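Local coordinates for putative nucleolar GTP-binding protein 1 (Plasmodium falciparum, PDB 2QU8) that binds guanine nucleotide, held here as GDP, and is probably a nucleolar GTPase of the NOG1 family, although its function has not been established, at residues A[41-51]-A[184-195]; A[65-73]-A[78-86]. All coordinates share one frame; numbering follows the deposited sequence.

Interaction 1 of 2, residues A[41-51]-A[184-195]; sequences GKSSFMNIVSR and FSTLTGVGVEQA. With GDP (guanosine-5'-diphosphate), chain B.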
loop_
_atom_site.group_PDB
_atom_site.type_symbol
_atom_site.label_atom_id
_atom_site.label_comp_id
_atom_site.label_asym_id
_atom_site.label_seq_id
_atom_site.Cartn_x
_atom_site.Cartn_y
_atom_site.Cartn_z
ATOM N N GLY A 41 11.197 -0.154 4.401
ATOM C CA GLY A 41 10.827 1.109 5.069
ATOM C C GLY A 41 9.354 1.282 5.403
ATOM O O GLY A 41 8.886 2.411 5.583
ATOM N N LYS A 42 8.616 0.176 5.492
ATOM C CA LYS A 42 7.182 0.234 5.799
ATOM C C LYS A 42 6.901 0.770 7.207
ATOM O O LYS A 42 6.124 1.716 7.362
ATOM C CB LYS A 42 6.501 -1.124 5.611
ATOM C CG LYS A 42 6.587 -1.729 4.217
ATOM C CD LYS A 42 5.837 -3.077 4.155
ATOM C CE LYS A 42 6.383 -4.096 5.166
ATOM N NZ LYS A 42 7.826 -4.427 4.926
ATOM N N SER A 43 7.520 0.176 8.231
ATOM C CA SER A 43 7.301 0.646 9.605
ATOM C C SER A 43 7.792 2.077 9.788
ATOM O O SER A 43 7.173 2.858 10.516
ATOM C CB SER A 43 7.938 -0.282 10.657
ATOM O OG SER A 43 9.355 -0.245 10.597
ATOM N N SER A 44 8.895 2.417 9.124
ATOM C CA SER A 44 9.410 3.782 9.145
ATOM C C SER A 44 8.376 4.761 8.582
ATOM O O SER A 44 8.115 5.807 9.169
ATOM C CB SER A 44 10.710 3.883 8.337
ATOM O OG SER A 44 11.758 3.182 8.974
ATOM N N PHE A 45 7.784 4.403 7.447
ATOM C CA PHE A 45 6.804 5.264 6.790
ATOM C C PHE A 45 5.606 5.491 7.699
ATOM O O PHE A 45 5.152 6.629 7.895
ATOM C CB PHE A 45 6.341 4.644 5.465
ATOM C CG PHE A 45 5.526 5.578 4.629
ATOM C CD1 PHE A 45 6.114 6.263 3.567
ATOM C CD2 PHE A 45 4.192 5.803 4.922
ATOM C CE1 PHE A 45 5.358 7.158 2.784
ATOM C CE2 PHE A 45 3.428 6.690 4.160
ATOM C CZ PHE A 45 4.022 7.368 3.080
ATOM N N MET A 46 5.101 4.394 8.259
ATOM C CA MET A 46 3.981 4.465 9.175
ATOM C C MET A 46 4.267 5.410 10.349
ATOM O O MET A 46 3.449 6.276 10.669
ATOM C CB MET A 46 3.631 3.067 9.694
ATOM C CG MET A 46 2.630 3.096 10.827
ATOM S SD MET A 46 2.413 1.460 11.523
ATOM C CE MET A 46 4.019 1.208 12.291
ATOM N N ASN A 47 5.417 5.224 10.993
ATOM C CA ASN A 47 5.810 6.058 12.144
ATOM C C ASN A 47 5.948 7.549 11.848
ATOM O O ASN A 47 5.513 8.385 12.635
ATOM C CB ASN A 47 7.090 5.532 12.780
ATOM C CG ASN A 47 6.845 4.300 13.611
ATOM O OD1 ASN A 47 7.521 3.289 13.447
ATOM N ND2 ASN A 47 5.861 4.369 14.500
ATOM N N ILE A 48 6.554 7.872 10.714
ATOM C CA ILE A 48 6.703 9.264 10.296
ATOM C C ILE A 48 5.351 9.967 10.120
ATOM O O ILE A 48 5.104 11.003 10.748
ATOM C CB ILE A 48 7.566 9.365 9.024
ATOM C CG1 ILE A 48 9.012 9.012 9.363
ATOM C CG2 ILE A 48 7.504 10.773 8.420
ATOM C CD1 ILE A 48 9.817 8.553 8.186
ATOM N N VAL A 49 4.473 9.396 9.294
ATOM C CA VAL A 49 3.210 10.050 8.935
ATOM C C VAL A 49 2.199 10.072 10.082
ATOM O O VAL A 49 1.341 10.942 10.135
ATOM C CB VAL A 49 2.568 9.459 7.639
ATOM C CG1 VAL A 49 3.552 9.532 6.477
ATOM C CG2 VAL A 49 2.064 8.019 7.851
ATOM N N SER A 50 2.308 9.125 11.009
ATOM C CA SER A 50 1.386 9.088 12.134
ATOM C C SER A 50 1.958 9.758 13.395
ATOM O O SER A 50 1.303 9.770 14.438
ATOM C CB SER A 50 0.976 7.650 12.441
ATOM O OG SER A 50 2.080 6.944 12.948
ATOM N N ARG A 51 3.162 10.324 13.279
ATOM C CA ARG A 51 3.927 10.842 14.426
ATOM C C ARG A 51 3.963 9.817 15.561
ATOM O O ARG A 51 3.784 10.158 16.735
ATOM C CB ARG A 51 3.373 12.187 14.917
ATOM C CG ARG A 51 3.188 13.245 13.833
ATOM C CD ARG A 51 4.510 13.615 13.194
ATOM N NE ARG A 51 4.441 14.838 12.392
ATOM C CZ ARG A 51 4.573 14.891 11.067
ATOM N NH1 ARG A 51 4.498 16.063 10.452
ATOM N NH2 ARG A 51 4.776 13.785 10.353
ATOM N N PHE A 184 10.474 8.645 -2.495
ATOM C CA PHE A 184 10.758 9.257 -1.201
ATOM C C PHE A 184 11.902 8.601 -0.448
ATOM O O PHE A 184 12.449 7.571 -0.863
ATOM C CB PHE A 184 9.501 9.293 -0.305
ATOM C CG PHE A 184 8.787 7.969 -0.183
ATOM C CD1 PHE A 184 9.164 7.044 0.801
ATOM C CD2 PHE A 184 7.732 7.653 -1.036
ATOM C CE1 PHE A 184 8.509 5.818 0.918
ATOM C CE2 PHE A 184 7.064 6.426 -0.926
ATOM C CZ PHE A 184 7.456 5.506 0.059
ATOM N N SER A 185 12.264 9.226 0.661
ATOM C CA SER A 185 13.223 8.660 1.578
ATOM C C SER A 185 12.666 8.749 2.985
ATOM O O SER A 185 12.501 9.842 3.516
ATOM C CB SER A 185 14.554 9.405 1.496
ATOM O OG SER A 185 15.375 9.061 2.602
ATOM N N THR A 186 12.384 7.596 3.591
ATOM C CA THR A 186 11.967 7.569 4.985
ATOM C C THR A 186 13.151 7.797 5.951
ATOM O O THR A 186 12.959 7.888 7.165
ATOM C CB THR A 186 11.134 6.286 5.354
ATOM O OG1 THR A 186 11.784 5.107 4.872
ATOM C CG2 THR A 186 9.739 6.350 4.746
ATOM N N LEU A 187 14.369 7.897 5.420
ATOM C CA LEU A 187 15.511 8.286 6.252
ATOM C C LEU A 187 15.702 9.806 6.289
ATOM O O LEU A 187 16.018 10.362 7.334
ATOM C CB LEU A 187 16.810 7.575 5.833
ATOM C CG LEU A 187 18.005 7.635 6.806
ATOM C CD1 LEU A 187 17.695 6.995 8.174
ATOM C CD2 LEU A 187 19.230 6.974 6.188
ATOM N N THR A 188 15.508 10.481 5.161
ATOM C CA THR A 188 15.695 11.941 5.136
ATOM C C THR A 188 14.400 12.737 5.232
ATOM O O THR A 188 14.443 13.943 5.494
ATOM C CB THR A 188 16.461 12.416 3.889
ATOM O OG1 THR A 188 15.697 12.101 2.720
ATOM C CG2 THR A 188 17.838 11.763 3.817
ATOM N N GLY A 189 13.264 12.077 4.994
ATOM C CA GLY A 189 11.946 12.729 5.030
ATOM C C GLY A 189 11.457 13.285 3.700
ATOM O O GLY A 189 10.261 13.546 3.527
ATOM N N VAL A 190 12.379 13.473 2.758
ATOM C CA VAL A 190 12.067 14.074 1.458
ATOM C C VAL A 190 11.046 13.243 0.675
ATOM O O VAL A 190 11.244 12.047 0.471
ATOM C CB VAL A 190 13.355 14.279 0.614
ATOM C CG1 VAL A 190 13.034 14.835 -0.757
ATOM C CG2 VAL A 190 14.337 15.193 1.345
ATOM N N GLY A 191 9.962 13.888 0.240
ATOM C CA GLY A 191 8.902 13.229 -0.527
ATOM C C GLY A 191 7.891 12.392 0.246
ATOM O O GLY A 191 6.914 11.914 -0.328
ATOM N N VAL A 192 8.124 12.199 1.544
ATOM C CA VAL A 192 7.269 11.324 2.358
ATOM C C VAL A 192 5.835 11.855 2.492
ATOM O O VAL A 192 4.868 11.127 2.262
ATOM C CB VAL A 192 7.889 11.042 3.750
ATOM C CG1 VAL A 192 6.867 10.379 4.676
ATOM C CG2 VAL A 192 9.125 10.161 3.615
ATOM N N GLU A 193 5.707 13.125 2.861
ATOM C CA GLU A 193 4.393 13.756 2.971
ATOM C C GLU A 193 3.665 13.799 1.630
ATOM O O GLU A 193 2.463 13.538 1.565
ATOM C CB GLU A 193 4.508 15.146 3.608
ATOM C CG GLU A 193 4.852 15.098 5.109
ATOM C CD GLU A 193 3.753 14.449 5.958
ATOM O OE1 GLU A 193 2.560 14.658 5.634
ATOM O OE2 GLU A 193 4.081 13.738 6.946
ATOM N N GLN A 194 4.403 14.087 0.558
ATOM C CA GLN A 194 3.854 14.013 -0.802
ATOM C C GLN A 194 3.276 12.635 -1.141
ATOM O O GLN A 194 2.187 12.542 -1.703
ATOM C CB GLN A 194 4.915 14.404 -1.845
ATOM C CG GLN A 194 5.180 15.902 -1.952
ATOM C CD GLN A 194 3.928 16.717 -2.309
ATOM O OE1 GLN A 194 3.729 17.817 -1.786
ATOM N NE2 GLN A 194 3.077 16.171 -3.182
ATOM N N ALA A 195 4.015 11.576 -0.803
ATOM C CA ALA A 195 3.561 10.195 -0.996
ATOM C C ALA A 195 2.262 9.901 -0.231
ATOM O O ALA A 195 1.356 9.241 -0.747
ATOM C CB ALA A 195 4.650 9.227 -0.577
HETATM P PB GDP B . 10.206 -2.468 7.194
HETATM O O1B GDP B . 10.741 -3.794 7.708
HETATM O O2B GDP B . 9.557 -2.700 5.857
HETATM O O3B GDP B . 9.176 -2.015 8.180
HETATM O O3A GDP B . 11.400 -1.412 7.033
HETATM P PA GDP B . 11.987 -0.491 8.230
HETATM O O1A GDP B . 12.122 -1.308 9.502
HETATM O O2A GDP B . 11.122 0.712 8.453
HETATM O "O5'" GDP B . 13.415 -0.115 7.620
HETATM C "C5'" GDP B . 14.422 -1.128 7.477
HETATM C "C4'" GDP B . 15.811 -0.506 7.528
HETATM O "O4'" GDP B . 15.912 0.503 6.513
HETATM C "C3'" GDP B . 16.068 0.207 8.848
HETATM O "O3'" GDP B . 17.442 0.050 9.202
HETATM C "C2'" GDP B . 15.779 1.656 8.525
HETATM O "O2'" GDP B . 16.439 2.551 9.421
HETATM C "C1'" GDP B . 16.278 1.756 7.095
HETATM N N9 GDP B . 15.629 2.801 6.280
HETATM C C8 GDP B . 14.325 3.143 6.325
HETATM N N7 GDP B . 14.059 4.120 5.424
HETATM C C5 GDP B . 15.211 4.409 4.786
HETATM C C6 GDP B . 15.627 5.340 3.710
HETATM O O6 GDP B . 14.789 6.111 3.190
HETATM N N1 GDP B . 16.919 5.336 3.332
HETATM C C2 GDP B . 17.834 4.512 3.884
HETATM N N2 GDP B . 19.117 4.563 3.442
HETATM N N3 GDP B . 17.512 3.626 4.868
HETATM C C4 GDP B . 16.242 3.528 5.347
#
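Phe45 of helix 42-49 and Thr186 of the loop that reads the guanine base have the largest areas buried here, and they meet at about a right angle. Methyl CG2 of Thr186 lies 3.7 Å from Phe45 CA, at the root of the aromatic side chain. With CG anti to the backbone N (chi1 -170°), the Phe45 ring reaches to Phe184, where its CE1 corner stands over one face of the Phe184 ring. The two ring planes are 58° apart, and the closest atoms, Phe45 CD1 and Phe184 CE1, are separated by 3.6 Å. Ala195 CB meets the Phe45 edge at CE1 and CZ.

Such an assembly illustrates the P-loop GTPase fold: Gly41, Lys42 and Ser43 hold the phosphates in what is probably the Walker A motif, while Thr186 OG1 bonds N7 of the base and also pairs with Asn150. Leu187 N donates to O6 of GDP.

Ile48, third in buried area, sets CD1 3.4 Å from Thr186 O and CG2 against Val192 CG1, which Val49 CG1 also touches. At the outer end, Arg51 NH2 makes a weak, long salt bridge to Glu193 OE2 (3.5 Å), the guanidinium and carboxylate planes 82° apart.

Interaction 2 of 2, residues A[65-73]-A[78-86]; sequences NLYVGHFDH and YQIIDTPGL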
loop_
_atom_site.group_PDB
_atom_site.type_symbol
_atom_site.label_atom_id
_atom_site.label_comp_id
_atom_site.label_asym_id
_atom_site.label_seq_id
_atom_site.Cartn_x
_atom_site.Cartn_y
_atom_site.Cartn_z
ATOM N N ASN A 65 2.696 -9.331 15.195
ATOM C CA ASN A 65 2.256 -7.988 15.571
ATOM C C ASN A 65 1.698 -7.187 14.395
ATOM O O ASN A 65 2.325 -7.087 13.338
ATOM C CB ASN A 65 3.383 -7.211 16.269
ATOM C CG ASN A 65 3.308 -7.302 17.790
ATOM O OD1 ASN A 65 2.333 -7.804 18.346
ATOM N ND2 ASN A 65 4.336 -6.791 18.468
ATOM N N LEU A 66 0.505 -6.640 14.592
ATOM C CA LEU A 66 -0.133 -5.770 13.618
ATOM C C LEU A 66 -0.039 -4.336 14.134
ATOM O O LEU A 66 -0.202 -4.091 15.325
ATOM C CB LEU A 66 -1.587 -6.218 13.408
ATOM C CG LEU A 66 -2.602 -5.418 12.591
ATOM C CD1 LEU A 66 -3.441 -6.350 11.730
ATOM C CD2 LEU A 66 -3.484 -4.592 13.506
ATOM N N TYR A 67 0.241 -3.394 13.243
ATOM C CA TYR A 67 0.440 -2.004 13.638
ATOM C C TYR A 67 -0.563 -1.093 12.952
ATOM O O TYR A 67 -0.752 -1.179 11.734
ATOM C CB TYR A 67 1.865 -1.559 13.306
ATOM C CG TYR A 67 2.914 -2.343 14.041
ATOM C CD1 TYR A 67 3.395 -1.903 15.269
ATOM C CD2 TYR A 67 3.411 -3.540 13.523
ATOM C CE1 TYR A 67 4.354 -2.624 15.960
ATOM C CE2 TYR A 67 4.372 -4.273 14.211
ATOM C CZ TYR A 67 4.834 -3.803 15.429
ATOM O OH TYR A 67 5.784 -4.508 16.126
ATOM N N VAL A 68 -1.221 -0.247 13.743
ATOM C CA VAL A 68 -2.170 0.731 13.212
ATOM C C VAL A 68 -1.765 2.140 13.632
ATOM O O VAL A 68 -1.931 2.524 14.790
ATOM C CB VAL A 68 -3.633 0.477 13.655
ATOM C CG1 VAL A 68 -4.579 1.400 12.879
ATOM C CG2 VAL A 68 -4.039 -0.969 13.443
ATOM N N GLY A 69 -1.224 2.892 12.683
ATOM C CA GLY A 69 -0.927 4.307 12.886
ATOM C C GLY A 69 -2.154 5.141 12.565
ATOM O O GLY A 69 -3.016 4.703 11.804
ATOM N N HIS A 70 -2.232 6.333 13.151
ATOM C CA HIS A 70 -3.345 7.254 12.934
ATOM C C HIS A 70 -2.842 8.640 12.556
ATOM O O HIS A 70 -1.841 9.120 13.103
ATOM C CB HIS A 70 -4.210 7.350 14.197
ATOM C CG HIS A 70 -4.730 6.030 14.672
ATOM N ND1 HIS A 70 -5.911 5.485 14.210
ATOM C CD2 HIS A 70 -4.219 5.131 15.547
ATOM C CE1 HIS A 70 -6.109 4.314 14.789
ATOM N NE2 HIS A 70 -5.097 4.075 15.604
ATOM N N PHE A 71 -3.536 9.281 11.621
ATOM C CA PHE A 71 -3.243 10.667 11.263
ATOM C C PHE A 71 -4.449 11.362 10.640
ATOM O O PHE A 71 -5.363 10.711 10.133
ATOM C CB PHE A 71 -2.017 10.765 10.336
ATOM C CG PHE A 71 -2.214 10.132 8.979
ATOM C CD1 PHE A 71 -2.638 10.893 7.893
ATOM C CD2 PHE A 71 -1.960 8.776 8.786
ATOM C CE1 PHE A 71 -2.822 10.310 6.641
ATOM C CE2 PHE A 71 -2.140 8.184 7.535
ATOM C CZ PHE A 71 -2.566 8.954 6.459
ATOM N N ASP A 72 -4.441 12.688 10.704
ATOM C CA ASP A 72 -5.424 13.500 10.018
ATOM C C ASP A 72 -4.790 14.148 8.808
ATOM O O ASP A 72 -3.628 14.565 8.839
ATOM C CB ASP A 72 -5.989 14.586 10.934
ATOM C CG ASP A 72 -6.544 14.030 12.228
ATOM O OD1 ASP A 72 -7.026 12.878 12.228
ATOM O OD2 ASP A 72 -6.494 14.745 13.249
ATOM N N HIS A 73 -5.561 14.210 7.733
ATOM C CA HIS A 73 -5.179 14.988 6.577
ATOM C C HIS A 73 -6.397 15.688 6.001
ATOM O O HIS A 73 -7.380 15.041 5.624
ATOM C CB HIS A 73 -4.506 14.120 5.518
ATOM C CG HIS A 73 -3.903 14.911 4.401
ATOM N ND1 HIS A 73 -2.891 15.826 4.602
ATOM C CD2 HIS A 73 -4.175 14.931 3.075
ATOM C CE1 HIS A 73 -2.562 16.373 3.446
ATOM N NE2 HIS A 73 -3.327 15.850 2.504
ATOM N N TYR A 78 -7.421 9.317 9.199
ATOM C CA TYR A 78 -6.872 8.164 8.497
ATOM C C TYR A 78 -6.202 7.182 9.444
ATOM O O TYR A 78 -5.711 7.555 10.509
ATOM C CB TYR A 78 -5.850 8.617 7.455
ATOM C CG TYR A 78 -6.441 9.355 6.271
ATOM C CD1 TYR A 78 -6.799 8.670 5.113
ATOM C CD2 TYR A 78 -6.629 10.739 6.305
ATOM C CE1 TYR A 78 -7.347 9.337 4.023
ATOM C CE2 TYR A 78 -7.171 11.423 5.210
ATOM C CZ TYR A 78 -7.528 10.715 4.078
ATOM O OH TYR A 78 -8.069 11.378 2.994
ATOM N N GLN A 79 -6.191 5.918 9.042
ATOM C CA GLN A 79 -5.294 4.952 9.654
ATOM C C GLN A 79 -4.304 4.419 8.622
ATOM O O GLN A 79 -4.557 4.451 7.421
ATOM C CB GLN A 79 -6.062 3.831 10.346
ATOM C CG GLN A 79 -7.012 3.052 9.455
ATOM C CD GLN A 79 -8.025 2.237 10.246
ATOM O OE1 GLN A 79 -8.163 2.405 11.459
ATOM N NE2 GLN A 79 -8.740 1.352 9.559
ATOM N N ILE A 80 -3.157 3.959 9.095
ATOM C CA ILE A 80 -2.185 3.344 8.223
ATOM C C ILE A 80 -1.704 2.051 8.885
ATOM O O ILE A 80 -1.253 2.060 10.029
ATOM C CB ILE A 80 -1.042 4.335 7.821
ATOM C CG1 ILE A 80 -0.010 3.646 6.921
ATOM C CG2 ILE A 80 -0.431 5.053 9.071
ATOM C CD1 ILE A 80 0.906 4.607 6.167
ATOM N N ILE A 81 -1.852 0.942 8.170
ATOM C CA ILE A 81 -1.637 -0.386 8.739
ATOM C C ILE A 81 -0.402 -1.067 8.158
ATOM O O ILE A 81 -0.179 -1.063 6.942
ATOM C CB ILE A 81 -2.896 -1.281 8.578
ATOM C CG1 ILE A 81 -4.107 -0.600 9.234
ATOM C CG2 ILE A 81 -2.681 -2.657 9.214
ATOM C CD1 ILE A 81 -5.430 -1.250 8.917
ATOM N N ASP A 82 0.391 -1.652 9.049
ATOM C CA ASP A 82 1.589 -2.389 8.687
ATOM C C ASP A 82 1.433 -3.783 9.299
ATOM O O ASP A 82 1.179 -3.914 10.497
ATOM C CB ASP A 82 2.845 -1.667 9.236
ATOM C CG ASP A 82 4.162 -2.326 8.801
ATOM O OD1 ASP A 82 4.236 -2.868 7.682
ATOM O OD2 ASP A 82 5.145 -2.282 9.574
ATOM N N THR A 83 1.551 -4.812 8.469
ATOM C CA THR A 83 1.417 -6.195 8.931
ATOM C C THR A 83 2.647 -7.010 8.564
ATOM O O THR A 83 2.600 -7.807 7.631
ATOM C CB THR A 83 0.156 -6.886 8.350
ATOM O OG1 THR A 83 0.137 -6.733 6.928
ATOM C CG2 THR A 83 -1.085 -6.271 8.912
ATOM N N PRO A 84 3.765 -6.801 9.285
ATOM C CA PRO A 84 4.960 -7.570 8.936
ATOM C C PRO A 84 4.690 -9.071 9.095
ATOM O O PRO A 84 4.001 -9.483 10.036
ATOM C CB PRO A 84 6.022 -7.068 9.926
ATOM C CG PRO A 84 5.272 -6.373 11.009
ATOM C CD PRO A 84 3.991 -5.885 10.415
ATOM N N GLY A 85 5.180 -9.857 8.144
ATOM C CA GLY A 85 4.947 -11.296 8.124
ATOM C C GLY A 85 3.794 -11.715 7.231
ATOM O O GLY A 85 3.727 -12.870 6.818
ATOM N N LEU A 86 2.884 -10.786 6.922
ATOM C CA LEU A 86 1.738 -11.107 6.055
ATOM C C LEU A 86 1.819 -10.497 4.650
ATOM O O LEU A 86 1.714 -11.206 3.646
ATOM C CB LEU A 86 0.418 -10.714 6.723
ATOM C CG LEU A 86 -0.006 -11.449 7.998
ATOM C CD1 LEU A 86 -1.347 -10.901 8.469
ATOM C CD2 LEU A 86 -0.097 -12.941 7.776
HETATM O O HOH W 1 1.795 -8.452 11.286
#
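Tyr67 and Asp82, Gly69 and Ile80, and Phe71 and Tyr78 each exchange two backbone hydrogen bonds, so six N-H groups and six carbonyls are satisfied across strands 66-73 and 78-82. The bonds differ in aim. Tyr78 N approaches Phe71 O almost head-on, at 2.7 Å, whereas Ile80 N reaches Gly69 O from well above the carbonyl plane. Between these pairs, alpha carbons supply weaker support: Gln79 CA lies 3.1 Å from Gly69 O.

Outward-facing backbone groups are bonded as well, those of Leu66 and Val68 with strand 54-57, those of His70 with Asn53 just before it, and those of Gln79 with strand 30-35. Polar ends look beyond the hairpin: Gln79 NE2 donates to Thr31 OG1 and Asn26 O, and Tyr78 OH bonds Lys204. Where the strands part, one water donates to both Asn65 O and Pro84 O.

Apolar contacts fill in around this network. Phe71 CG sits between its backbone N and carbonyl carbon (chi1 65°), which folds the ring across the neighbouring strand; Tyr78 CB then rests over its face, 3.6 Å from the centroid, as a CH-pi contact, while Ile80 CG2 meets the ring edge. The Tyr67 ring turns its edge to Pro84, with CE2 3.9 Å from CG. The side chains of Leu66 and Thr83 lie side by side, pointing the same way, with CD1 of Leu66 against CG2 of Thr83.

Register and bonding are those of an antiparallel beta hairpin, and its second strand runs into an Asp-Thr-Pro-Gly sequence, consistent with the DxxG motif of P-loop GTPases.

In the fold
Both contacts are largely buried, but they build different levels of the fold. Interaction 2 joins neighbouring strands within the central sheet and relies on regular backbone bonding; interaction 1 packs helix 42-49 against the base-binding loop and the start of helix 192-222, with apolar side chains inside and a weak ion pair toward the surface. Along the chain the hairpin is nested in the long loop closed by interaction 1. The two also meet in space: Met46 SD lies 3.5 Å from Tyr67 CB, Phe45 packs on Ile80, and Lys42 CE comes 3.5 Å from Asp82 OD1 close to GDP. Helix 192-222, whose start belongs to interaction 1, also reaches Phe71, His73 and Tyr78 of the hairpin.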